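Local coordinates for putative uncharacterized protein PH1500 (Pyrococcus horikoshii, PDB 4UZR), which is of unknown function, though ATP binding is conceivable, and builds hexamers and dodecamers that combine a CDC48-type domain with a 12-bladed beta-propeller, at residues P16-V21 against I39-K44; K84-I87 against L92-V95; V94-E99 against E118-V123; V102-Q107 against D128-I133. All coordinates share one frame; numbering follows the deposited sequence.

Interaction 1 stands apart in the CDC48-type domain, its centre more than 40 Å from those of the other three; it is only partly buried and joins the start of a helix to the end of a strand, outermost in its sheet within this chain, by a few mostly aliphatic contacts. Interactions 2, 3 and 4 cluster in the propeller part, with centres 8 to 11 Å apart. Interaction 2 lies within one sheet and is mainly a matter of backbone hydrogen bonds. Interactions 3 and 4 join that sheet to the next through aliphatic side chains alone, buried in interaction 4 and partly open in interaction 3. Interactions 2 and 3 share Val94 and Val95 on strand 92-97.

Interaction 1: P16-V21 against I39-K44; sequences PDFVDV and ISILGK
Val21, in the first turn of helix 18-26, lies across the end of strand 36-41 and buries more surface than any other residue of this modest contact. One branch does the touching. CG1, set anti to the backbone N (chi1 178°), comes within 3.6 Å of the carbonyl oxygen Ser40 O, and the same methyl lies 4.0 Å from Ile39 CG2. The Val21 and Ile39 side chains slide past each other in opposite directions, so a single methyl on either side makes the meeting. Ile39 is further enclosed by Ile22 and Lys25 of the same helix.

Three residues earlier, Phe18 meets Ile41 through its CB, at 3.8 Å from Ile41 CD1. Placing CG between the backbone N and the carbonyl carbon (chi1 76°) turns the aromatic ring away from the strand, and Ile41 CD1 sees it only obliquely; Phe18 also packs on Leu14 of the second subunit. In the beta-clam, the fold expected for a CDC48 domain 2, strand 36-41 is outermost in the mixed sheet within this chain, and the helix N-terminus leans on it here.

Ile41 also opens the type I' turn that links this strand to strand 44-54. Its N donates to Lys44 O at 2.9 Å, and Lys44 N returns a bond of the same length to Ile41 O. The Ile41 side chain has Leu14 and Pro15 of its own chain as additional neighbours.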
loop_
_atom_site.group_PDB
_atom_site.type_symbol
_atom_site.label_atom_id
_atom_site.label_comp_id
_atom_site.label_asym_id
_atom_site.label_seq_id
_atom_site.Cartn_x
_atom_site.Cartn_y
_atom_site.Cartn_z
ATOM N N PRO A 16 13.138 -34.351 -29.247
ATOM C CA PRO A 16 12.703 -35.141 -28.088
ATOM C C PRO A 16 13.757 -36.130 -27.577
ATOM O O PRO A 16 13.653 -36.588 -26.440
ATOM C CB PRO A 16 11.457 -35.883 -28.595
ATOM C CG PRO A 16 11.290 -35.506 -30.040
ATOM C CD PRO A 16 12.523 -34.809 -30.502
ATOM N N ASP A 17 14.745 -36.454 -28.406
ATOM C CA ASP A 17 15.779 -37.419 -28.030
ATOM C C ASP A 17 17.114 -36.788 -27.615
ATOM O O ASP A 17 18.137 -37.473 -27.577
ATOM C CB ASP A 17 15.999 -38.429 -29.161
ATOM C CG ASP A 17 16.384 -37.767 -30.467
ATOM O OD1 ASP A 17 16.021 -36.589 -30.668
ATOM O OD2 ASP A 17 17.045 -38.426 -31.298
ATOM N N PHE A 18 17.103 -35.490 -27.316
ATOM C CA PHE A 18 18.319 -34.765 -26.925
ATOM C C PHE A 18 18.972 -35.340 -25.663
ATOM O O PHE A 18 20.196 -35.259 -25.475
ATOM C CB PHE A 18 18.018 -33.275 -26.725
ATOM C CG PHE A 18 17.300 -32.962 -25.436
ATOM C CD1 PHE A 18 15.938 -33.176 -25.313
ATOM C CD2 PHE A 18 17.991 -32.450 -24.350
ATOM C CE1 PHE A 18 15.279 -32.886 -24.131
ATOM C CE2 PHE A 18 17.341 -32.160 -23.165
ATOM C CZ PHE A 18 15.982 -32.379 -23.056
ATOM N N VAL A 19 18.136 -35.914 -24.805
ATOM C CA VAL A 19 18.574 -36.490 -23.542
ATOM C C VAL A 19 19.656 -37.556 -23.748
ATOM O O VAL A 19 20.586 -37.667 -22.952
ATOM C CB VAL A 19 17.367 -37.057 -22.745
ATOM C CG1 VAL A 19 16.477 -37.905 -23.645
ATOM C CG2 VAL A 19 17.828 -37.843 -21.529
ATOM N N ASP A 20 19.538 -38.321 -24.829
ATOM C CA ASP A 20 20.542 -39.317 -25.192
ATOM C C ASP A 20 21.918 -38.683 -25.431
ATOM O O ASP A 20 22.940 -39.155 -24.914
ATOM C CB ASP A 20 20.087 -40.093 -26.426
ATOM C CG ASP A 20 18.728 -40.734 -26.232
ATOM O OD1 ASP A 20 18.240 -40.737 -25.081
ATOM O OD2 ASP A 20 18.158 -41.251 -27.218
ATOM N N VAL A 21 21.932 -37.620 -26.232
ATOM C CA VAL A 21 23.151 -36.864 -26.507
ATOM C C VAL A 21 23.758 -36.330 -25.209
ATOM O O VAL A 21 24.975 -36.435 -24.983
ATOM C CB VAL A 21 22.870 -35.690 -27.467
ATOM C CG1 VAL A 21 24.135 -34.884 -27.714
ATOM C CG2 VAL A 21 22.304 -36.208 -28.781
ATOM N N ILE A 39 26.019 -28.494 -24.352
ATOM C CA ILE A 39 25.846 -29.705 -25.150
ATOM C C ILE A 39 25.459 -29.386 -26.594
ATOM O O ILE A 39 24.573 -28.572 -26.846
ATOM C CB ILE A 39 24.804 -30.648 -24.504
ATOM C CG1 ILE A 39 25.472 -31.514 -23.434
ATOM C CG2 ILE A 39 24.126 -31.520 -25.551
ATOM C CD1 ILE A 39 24.700 -31.591 -22.138
ATOM N N SER A 40 26.139 -30.025 -27.539
ATOM C CA SER A 40 25.872 -29.803 -28.956
ATOM C C SER A 40 24.600 -30.504 -29.422
ATOM O O SER A 40 24.482 -31.726 -29.340
ATOM C CB SER A 40 27.056 -30.262 -29.807
ATOM O OG SER A 40 26.824 -29.992 -31.179
ATOM N N ILE A 41 23.653 -29.713 -29.915
ATOM C CA ILE A 41 22.421 -30.234 -30.489
ATOM C C ILE A 41 22.238 -29.681 -31.897
ATOM O O ILE A 41 22.235 -28.465 -32.099
ATOM C CB ILE A 41 21.199 -29.857 -29.634
ATOM C CG1 ILE A 41 21.313 -30.476 -28.240
ATOM C CG2 ILE A 41 19.915 -30.304 -30.313
ATOM C CD1 ILE A 41 20.145 -30.162 -27.335
ATOM N N LEU A 42 22.093 -30.586 -32.863
ATOM C CA LEU A 42 21.921 -30.228 -34.271
ATOM C C LEU A 42 23.009 -29.289 -34.795
ATOM O O LEU A 42 22.781 -28.529 -35.735
ATOM C CB LEU A 42 20.534 -29.622 -34.514
ATOM C CG LEU A 42 19.334 -30.495 -34.138
ATOM C CD1 LEU A 42 18.035 -29.717 -34.287
ATOM C CD2 LEU A 42 19.304 -31.761 -34.980
ATOM N N GLY A 43 24.190 -29.350 -34.186
ATOM C CA GLY A 43 25.314 -28.542 -34.624
ATOM C C GLY A 43 25.473 -27.224 -33.887
ATOM O O GLY A 43 26.371 -26.441 -34.196
ATOM N N LYS A 44 24.606 -26.972 -32.912
ATOM C CA LYS A 44 24.679 -25.732 -32.145
ATOM C C LYS A 44 24.752 -26.015 -30.651
ATOM O O LYS A 44 24.039 -26.873 -30.139
ATOM C CB LYS A 44 23.470 -24.844 -32.449
#

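Interaction 2: K84-I87 against L92-V95; sequences KDVI and LIVV
Ile87 and Val94 form the hydrogen-bonded pair of an antiparallel beta hairpin, made by strands 83-89 and 92-97 in one sheet of the propeller. Two backbone bonds close their ring: Ile87 N donates to Val94 O at 2.7 Å, and Val94 N to Ile87 O at 2.8 Å. Both are nearly straight, with angles at the hydrogen of 167° and 170°. Val94 O also receives a CA-H...O contact from Val86, whose CA is 3.2 Å away.

Apolar contacts occupy both faces. On one, the neighbouring non-hydrogen-bonded pair sets Val86 and Val95 side by side, CG2 to CG2 at 4.2 Å, while the other branch of Val86, CG1, lies equally far from Ile93 CG2. Ile133 of the third subunit packs on Val86 here, and Leu138 of that subunit on Ile93 and Val95. On the opposite face Ile87 and Val94 approach through their CB atoms at 4.1 Å, and Val125 of strand 122-126 packs on both.

Polar side-chain chemistry appears at the classic beta bulge, where Lys84 and Asp85 both face Ile96. Asp85 OD1 forms a salt bridge with Lys122 NZ of the third subunit; the same oxygen accepts Val86 N at 2.8 Å, the donor standing well above the carboxylate plane.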
loop_
_atom_site.group_PDB
_atom_site.type_symbol
_atom_site.label_atom_id
_atom_site.label_comp_id
_atom_site.label_asym_id
_atom_site.label_seq_id
_atom_site.Cartn_x
_atom_site.Cartn_y
_atom_site.Cartn_z
ATOM N N LYS A 84 18.534 -23.642 15.716
ATOM C CA LYS A 84 17.523 -23.552 16.763
ATOM C C LYS A 84 16.259 -22.846 16.285
ATOM O O LYS A 84 15.147 -23.283 16.580
ATOM C CB LYS A 84 18.096 -22.839 17.991
ATOM C CG LYS A 84 17.132 -22.724 19.162
ATOM C CD LYS A 84 17.802 -22.074 20.366
ATOM C CE LYS A 84 16.788 -21.376 21.260
ATOM N NZ LYS A 84 17.412 -20.287 22.063
ATOM N N ASP A 85 16.432 -21.760 15.540
ATOM C CA ASP A 85 15.295 -20.988 15.056
ATOM C C ASP A 85 15.690 -20.108 13.877
ATOM O O ASP A 85 16.854 -19.742 13.721
ATOM C CB ASP A 85 14.706 -20.133 16.181
ATOM C CG ASP A 85 13.313 -19.628 15.861
ATOM O OD1 ASP A 85 12.700 -20.140 14.902
ATOM O OD2 ASP A 85 12.828 -18.726 16.576
ATOM N N VAL A 86 14.708 -19.776 13.046
ATOM C CA VAL A 86 14.945 -18.962 11.863
ATOM C C VAL A 86 13.866 -17.896 11.728
ATOM O O VAL A 86 12.675 -18.181 11.866
ATOM C CB VAL A 86 14.977 -19.825 10.582
ATOM C CG1 VAL A 86 15.030 -18.949 9.339
ATOM C CG2 VAL A 86 16.164 -20.763 10.608
ATOM N N ILE A 87 14.291 -16.667 11.463
ATOM C CA ILE A 87 13.364 -15.568 11.246
ATOM C C ILE A 87 13.470 -15.082 9.807
ATOM O O ILE A 87 14.561 -14.782 9.319
ATOM C CB ILE A 87 13.645 -14.400 12.210
ATOM C CG1 ILE A 87 13.588 -14.883 13.661
ATOM C CG2 ILE A 87 12.651 -13.273 11.986
ATOM C CD1 ILE A 87 14.154 -13.896 14.658
ATOM N N LEU A 92 15.492 -10.706 4.139
ATOM C CA LEU A 92 16.417 -11.019 5.219
ATOM C C LEU A 92 16.108 -12.390 5.810
ATOM O O LEU A 92 14.966 -12.686 6.153
ATOM C CB LEU A 92 16.332 -9.967 6.326
ATOM C CG LEU A 92 17.332 -8.809 6.350
ATOM C CD1 LEU A 92 17.477 -8.287 7.772
ATOM C CD2 LEU A 92 18.682 -9.226 5.790
ATOM N N ILE A 93 17.135 -13.222 5.928
ATOM C CA ILE A 93 16.995 -14.510 6.588
ATOM C C ILE A 93 17.904 -14.530 7.814
ATOM O O ILE A 93 19.119 -14.406 7.692
ATOM C CB ILE A 93 17.344 -15.676 5.636
ATOM C CG1 ILE A 93 16.482 -15.605 4.374
ATOM C CG2 ILE A 93 17.148 -17.015 6.328
ATOM C CD1 ILE A 93 16.929 -16.536 3.270
ATOM N N VAL A 94 17.307 -14.651 8.996
ATOM C CA VAL A 94 18.068 -14.616 10.242
ATOM C C VAL A 94 18.051 -15.982 10.917
ATOM O O VAL A 94 16.986 -16.542 11.172
ATOM C CB VAL A 94 17.516 -13.551 11.216
ATOM C CG1 VAL A 94 18.297 -13.565 12.523
ATOM C CG2 VAL A 94 17.573 -12.169 10.581
ATOM N N VAL A 95 19.239 -16.512 11.199
ATOM C CA VAL A 95 19.392 -17.846 11.773
ATOM C C VAL A 95 20.051 -17.789 13.145
ATOM O O VAL A 95 21.038 -17.079 13.340
ATOM C CB VAL A 95 20.247 -18.750 10.856
ATOM C CG1 VAL A 95 20.390 -20.148 11.446
ATOM C CG2 VAL A 95 19.652 -18.806 9.463
#

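Interaction 3: V94-E99 against E118-V123; sequences VVITEE and ENLNKV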
loop_
_atom_site.group_PDB
_atom_site.type_symbol
_atom_site.label_atom_id
_atom_site.label_comp_id
_atom_site.label_asym_id
_atom_site.label_seq_id
_atom_site.Cartn_x
_atom_site.Cartn_y
_atom_site.Cartn_z
ATOM N N VAL A 94 17.307 -14.651 8.996
ATOM C CA VAL A 94 18.068 -14.616 10.242
ATOM C C VAL A 94 18.051 -15.982 10.917
ATOM O O VAL A 94 16.986 -16.542 11.172
ATOM C CB VAL A 94 17.516 -13.551 11.216
ATOM C CG1 VAL A 94 18.297 -13.565 12.523
ATOM C CG2 VAL A 94 17.573 -12.169 10.581
ATOM N N VAL A 95 19.239 -16.512 11.199
ATOM C CA VAL A 95 19.392 -17.846 11.773
ATOM C C VAL A 95 20.051 -17.789 13.145
ATOM O O VAL A 95 21.038 -17.079 13.340
ATOM C CB VAL A 95 20.247 -18.750 10.856
ATOM C CG1 VAL A 95 20.390 -20.148 11.446
ATOM C CG2 VAL A 95 19.652 -18.806 9.463
ATOM N N ILE A 96 19.492 -18.533 14.096
ATOM C CA ILE A 96 20.055 -18.633 15.437
ATOM C C ILE A 96 20.371 -20.095 15.733
ATOM O O ILE A 96 19.516 -20.956 15.545
ATOM C CB ILE A 96 19.067 -18.108 16.492
ATOM C CG1 ILE A 96 18.523 -16.738 16.080
ATOM C CG2 ILE A 96 19.732 -18.033 17.855
ATOM C CD1 ILE A 96 17.285 -16.317 16.847
ATOM N N THR A 97 21.593 -20.377 16.183
ATOM C CA THR A 97 22.014 -21.762 16.409
ATOM C C THR A 97 21.900 -22.182 17.871
ATOM O O THR A 97 21.529 -21.385 18.733
ATOM C CB THR A 97 23.457 -22.017 15.940
ATOM O OG1 THR A 97 24.376 -21.494 16.909
ATOM C CG2 THR A 97 23.709 -21.381 14.579
ATOM N N GLU A 98 22.238 -23.440 18.135
ATOM C CA GLU A 98 22.136 -24.015 19.467
ATOM C C GLU A 98 23.086 -23.339 20.454
ATOM O O GLU A 98 22.744 -23.141 21.620
ATOM C CB GLU A 98 22.451 -25.513 19.416
ATOM C CG GLU A 98 21.443 -26.367 18.644
ATOM C CD GLU A 98 19.993 -26.046 18.961
ATOM O OE1 GLU A 98 19.657 -25.839 20.145
ATOM O OE2 GLU A 98 19.187 -25.999 18.007
ATOM N N GLU A 99 24.275 -22.977 19.981
ATOM C CA GLU A 99 25.276 -22.345 20.837
ATOM C C GLU A 99 25.245 -20.823 20.730
ATOM O O GLU A 99 26.274 -20.158 20.862
ATOM C CB GLU A 99 26.678 -22.878 20.531
ATOM C CG GLU A 99 27.158 -22.668 19.110
ATOM C CD GLU A 99 28.525 -23.282 18.877
ATOM O OE1 GLU A 99 29.419 -23.080 19.726
ATOM O OE2 GLU A 99 28.706 -23.965 17.847
ATOM N N GLU A 118 27.527 -14.848 23.967
ATOM C CA GLU A 118 27.556 -15.719 25.145
ATOM C C GLU A 118 26.155 -15.988 25.685
ATOM O O GLU A 118 25.629 -17.092 25.552
ATOM C CB GLU A 118 28.435 -15.111 26.242
ATOM N N ASN A 119 25.558 -14.973 26.298
ATOM C CA ASN A 119 24.155 -15.038 26.674
ATOM C C ASN A 119 23.313 -14.593 25.491
ATOM O O ASN A 119 23.808 -13.907 24.597
ATOM C CB ASN A 119 23.874 -14.168 27.897
ATOM C CG ASN A 119 24.506 -14.720 29.159
ATOM O OD1 ASN A 119 24.701 -15.929 29.292
ATOM N ND2 ASN A 119 24.829 -13.836 30.095
ATOM N N LEU A 120 22.048 -14.992 25.475
ATOM C CA LEU A 120 21.172 -14.662 24.360
ATOM C C LEU A 120 19.714 -14.760 24.779
ATOM O O LEU A 120 19.157 -15.853 24.901
ATOM C CB LEU A 120 21.444 -15.582 23.171
ATOM C CG LEU A 120 20.717 -15.231 21.873
ATOM C CD1 LEU A 120 21.170 -13.875 21.362
ATOM C CD2 LEU A 120 20.957 -16.302 20.828
ATOM N N ASN A 121 19.103 -13.603 24.999
ATOM C CA ASN A 121 17.714 -13.541 25.416
ATOM C C ASN A 121 16.775 -13.581 24.219
ATOM O O ASN A 121 16.039 -14.551 24.028
ATOM C CB ASN A 121 17.465 -12.281 26.247
ATOM C CG ASN A 121 17.972 -12.412 27.668
ATOM O OD1 ASN A 121 18.218 -13.516 28.154
ATOM N ND2 ASN A 121 18.140 -11.279 28.343
ATOM N N LYS A 122 16.816 -12.533 23.399
ATOM C CA LYS A 122 15.893 -12.422 22.271
ATOM C C LYS A 122 16.556 -11.877 21.006
ATOM O O LYS A 122 17.602 -11.237 21.068
ATOM C CB LYS A 122 14.689 -11.546 22.640
ATOM C CG LYS A 122 13.758 -12.154 23.681
ATOM C CD LYS A 122 12.572 -11.244 23.973
ATOM C CE LYS A 122 11.631 -11.876 24.989
ATOM N NZ LYS A 122 10.452 -11.012 25.278
ATOM N N VAL A 123 15.942 -12.152 19.861
ATOM C CA VAL A 123 16.378 -11.587 18.587
ATOM C C VAL A 123 15.175 -11.026 17.827
ATOM O O VAL A 123 14.225 -11.748 17.524
ATOM C CB VAL A 123 17.114 -12.628 17.713
ATOM C CG1 VAL A 123 17.409 -12.056 16.337
ATOM C CG2 VAL A 123 18.402 -13.078 18.386
#
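The junction between two successive sheets of the propeller is formed here by Ile96 and Val123, where side chains of strands 92-97 and 122-126 face each other. The two reach toward one another tip to tip. Ile96 is extended, with CG1 anti to the carbonyl carbon and chi2 at 164°, which carries CD1 across to lie 3.8 Å from Val123 CG2 and just as close to Val123 CB. Its short branch works in another direction: the Ile96 and Leu120 side chains cross obliquely, with Ile96 CG2 3.7 Å from Leu120 CD2. Ile96 thus serves two partners with two methyls. Val123 likewise divides its branches, since its CG1 stands 4.2 Å from Val94 CG1 while CG2 faces Ile96. The backbones stay well apart, CA to CA 8.5 Å between Ile96 and Val123, so the gap is bridged by side chains.

Leu120 belongs to the loop that leads into strand 122-126. Just after it, Asn121 and Lys122 both face Ile133 in a classic beta bulge, after which the strand presents Val123 to the facing sheet.

Around this seam, Ile87 of strand 83-89 touches Val123 as well, and Leu120 leans on Asn100 in the turn after strand 92-97. The far side of that strand is taken up by other elements: Val95 packs against Phe105 of strand 101-106 and against Leu138 of the third subunit.

Interaction 4: V102-Q107 against D128-I133; sequences VLIFNQ and DLVVII
Ile104 and Val130 reach toward each other from facing strands, and Val102 and Ile132 do the same two residues along. In both pairs the side chains meet tip to tip, with the long isoleucine set against the forked end of a valine. Ile104 CD1 meets the fork of Val130, 3.7 Å from Val130 CG2 and 3.9 Å from its CG1, so the methyl sits near both branches at once. The other pair is reversed in origin: here the isoleucine belongs to the second strand, and Ile132 CD1 lies 3.9 Å from Val102 CG1 and 4.0 Å from Val102 CG2.

Extended chains make this reach possible. Each isoleucine holds CG1 anti to its carbonyl carbon, and chi2 stays near 180° (171° in Ile104, 178° in Ile132), which pushes CD1 as far as the side chain allows. Because each pair sets one long side chain against one short one, the two spans are alike: CA atoms are 8.9 Å apart for Val102 and Ile132, and 8.8 Å for Ile104 and Val130.

All four side chains are buried, with Ile141 of strand 137-142 touching both isoleucines, Phe117 joining Val102 and Ile132, and Leu92 packing against Ile104 and Val130. On the other face of strand 129-133, Val131 and Ile133 pack on Leu88 and Val86 of the fourth subunit. Sheets packed face to face in succession, within a chain and then between chains, are the arrangement of blades in a beta-propeller, consistent with each subunit supplying two blades of the 12-bladed ring.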
loop_
_atom_site.group_PDB
_atom_site.type_symbol
_atom_site.label_atom_id
_atom_site.label_comp_id
_atom_site.label_asym_id
_atom_site.label_seq_id
_atom_site.Cartn_x
_atom_site.Cartn_y
_atom_site.Cartn_z
ATOM N N VAL A 102 24.482 -16.177 15.761
ATOM C CA VAL A 102 23.519 -15.509 14.896
ATOM C C VAL A 102 24.124 -15.230 13.524
ATOM O O VAL A 102 25.183 -14.607 13.414
ATOM C CB VAL A 102 23.020 -14.190 15.511
ATOM C CG1 VAL A 102 22.053 -13.496 14.564
ATOM C CG2 VAL A 102 22.357 -14.453 16.853
ATOM N N LEU A 103 23.447 -15.707 12.483
ATOM C CA LEU A 103 23.896 -15.508 11.110
ATOM C C LEU A 103 22.817 -14.819 10.284
ATOM O O LEU A 103 21.646 -15.192 10.339
ATOM C CB LEU A 103 24.269 -16.846 10.472
ATOM C CG LEU A 103 25.439 -17.587 11.124
ATOM C CD1 LEU A 103 24.939 -18.724 12.004
ATOM C CD2 LEU A 103 26.388 -18.109 10.061
ATOM N N ILE A 104 23.219 -13.812 9.517
ATOM C CA ILE A 104 22.286 -13.041 8.709
ATOM C C ILE A 104 22.606 -13.150 7.221
ATOM O O ILE A 104 23.729 -12.854 6.787
ATOM C CB ILE A 104 22.275 -11.559 9.128
ATOM C CG1 ILE A 104 21.898 -11.430 10.606
ATOM C CG2 ILE A 104 21.308 -10.764 8.263
ATOM C CD1 ILE A 104 22.074 -10.034 11.162
ATOM N N PHE A 105 21.603 -13.589 6.461
ATOM C CA PHE A 105 21.692 -13.771 5.019
ATOM C C PHE A 105 20.697 -12.857 4.308
ATOM O O PHE A 105 19.720 -12.405 4.908
ATOM C CB PHE A 105 21.344 -15.215 4.645
ATOM C CG PHE A 105 22.228 -16.248 5.281
ATOM C CD1 PHE A 105 23.393 -16.662 4.658
ATOM C CD2 PHE A 105 21.881 -16.824 6.494
ATOM C CE1 PHE A 105 24.203 -17.623 5.236
ATOM C CE2 PHE A 105 22.688 -17.787 7.080
ATOM C CZ PHE A 105 23.851 -18.185 6.449
ATOM N N ASN A 106 20.941 -12.594 3.028
ATOM C CA ASN A 106 19.947 -11.927 2.189
ATOM C C ASN A 106 19.123 -12.939 1.397
ATOM O O ASN A 106 19.197 -14.142 1.650
ATOM C CB ASN A 106 20.585 -10.884 1.262
ATOM C CG ASN A 106 21.556 -11.491 0.266
ATOM O OD1 ASN A 106 21.757 -12.705 0.227
ATOM N ND2 ASN A 106 22.160 -10.641 -0.558
ATOM N N GLN A 107 18.349 -12.451 0.432
ATOM C CA GLN A 107 17.449 -13.307 -0.337
ATOM C C GLN A 107 18.180 -14.224 -1.324
ATOM O O GLN A 107 17.571 -15.117 -1.911
ATOM C CB GLN A 107 16.413 -12.458 -1.075
ATOM N N ASP A 128 15.378 -3.459 7.810
ATOM C CA ASP A 128 16.826 -3.531 7.664
ATOM C C ASP A 128 17.522 -3.750 9.004
ATOM O O ASP A 128 18.741 -3.894 9.060
ATOM C CB ASP A 128 17.354 -2.247 7.019
ATOM C CG ASP A 128 16.968 -2.124 5.558
ATOM O OD1 ASP A 128 16.603 -3.150 4.949
ATOM O OD2 ASP A 128 17.032 -0.998 5.018
ATOM N N LEU A 129 16.746 -3.777 10.082
ATOM C CA LEU A 129 17.317 -3.810 11.424
ATOM C C LEU A 129 17.229 -5.182 12.082
ATOM O O LEU A 129 16.192 -5.842 12.034
ATOM C CB LEU A 129 16.646 -2.760 12.318
ATOM C CG LEU A 129 17.243 -1.347 12.379
ATOM C CD1 LEU A 129 17.727 -0.864 11.019
ATOM C CD2 LEU A 129 16.236 -0.366 12.968
ATOM N N VAL A 130 18.334 -5.607 12.687
ATOM C CA VAL A 130 18.353 -6.812 13.506
ATOM C C VAL A 130 18.830 -6.452 14.909
ATOM O O VAL A 130 19.952 -5.991 15.090
ATOM C CB VAL A 130 19.274 -7.895 12.912
ATOM C CG1 VAL A 130 19.309 -9.117 13.815
ATOM C CG2 VAL A 130 18.810 -8.278 11.517
ATOM N N VAL A 131 17.968 -6.661 15.896
ATOM C CA VAL A 131 18.279 -6.322 17.277
ATOM C C VAL A 131 18.552 -7.579 18.092
ATOM O O VAL A 131 17.747 -8.505 18.109
ATOM C CB VAL A 131 17.130 -5.529 17.928
ATOM C CG1 VAL A 131 17.392 -5.326 19.414
ATOM C CG2 VAL A 131 16.946 -4.195 17.223
ATOM N N ILE A 132 19.696 -7.613 18.760
ATOM C CA ILE A 132 20.075 -8.778 19.548
ATOM C C ILE A 132 20.188 -8.430 21.029
ATOM O O ILE A 132 20.946 -7.539 21.414
ATOM C CB ILE A 132 21.388 -9.394 19.036
ATOM C CG1 ILE A 132 21.209 -9.861 17.588
ATOM C CG2 ILE A 132 21.819 -10.549 19.923
ATOM C CD1 ILE A 132 22.448 -10.442 16.972
ATOM N N ILE A 133 19.415 -9.135 21.849
ATOM C CA ILE A 133 19.332 -8.855 23.277
ATOM C C ILE A 133 19.855 -10.025 24.093
ATOM O O ILE A 133 19.343 -11.144 23.992
ATOM C CB ILE A 133 17.879 -8.582 23.718
ATOM C CG1 ILE A 133 17.239 -7.517 22.831
ATOM C CG2 ILE A 133 17.839 -8.146 25.172
ATOM C CD1 ILE A 133 17.924 -6.187 22.918
#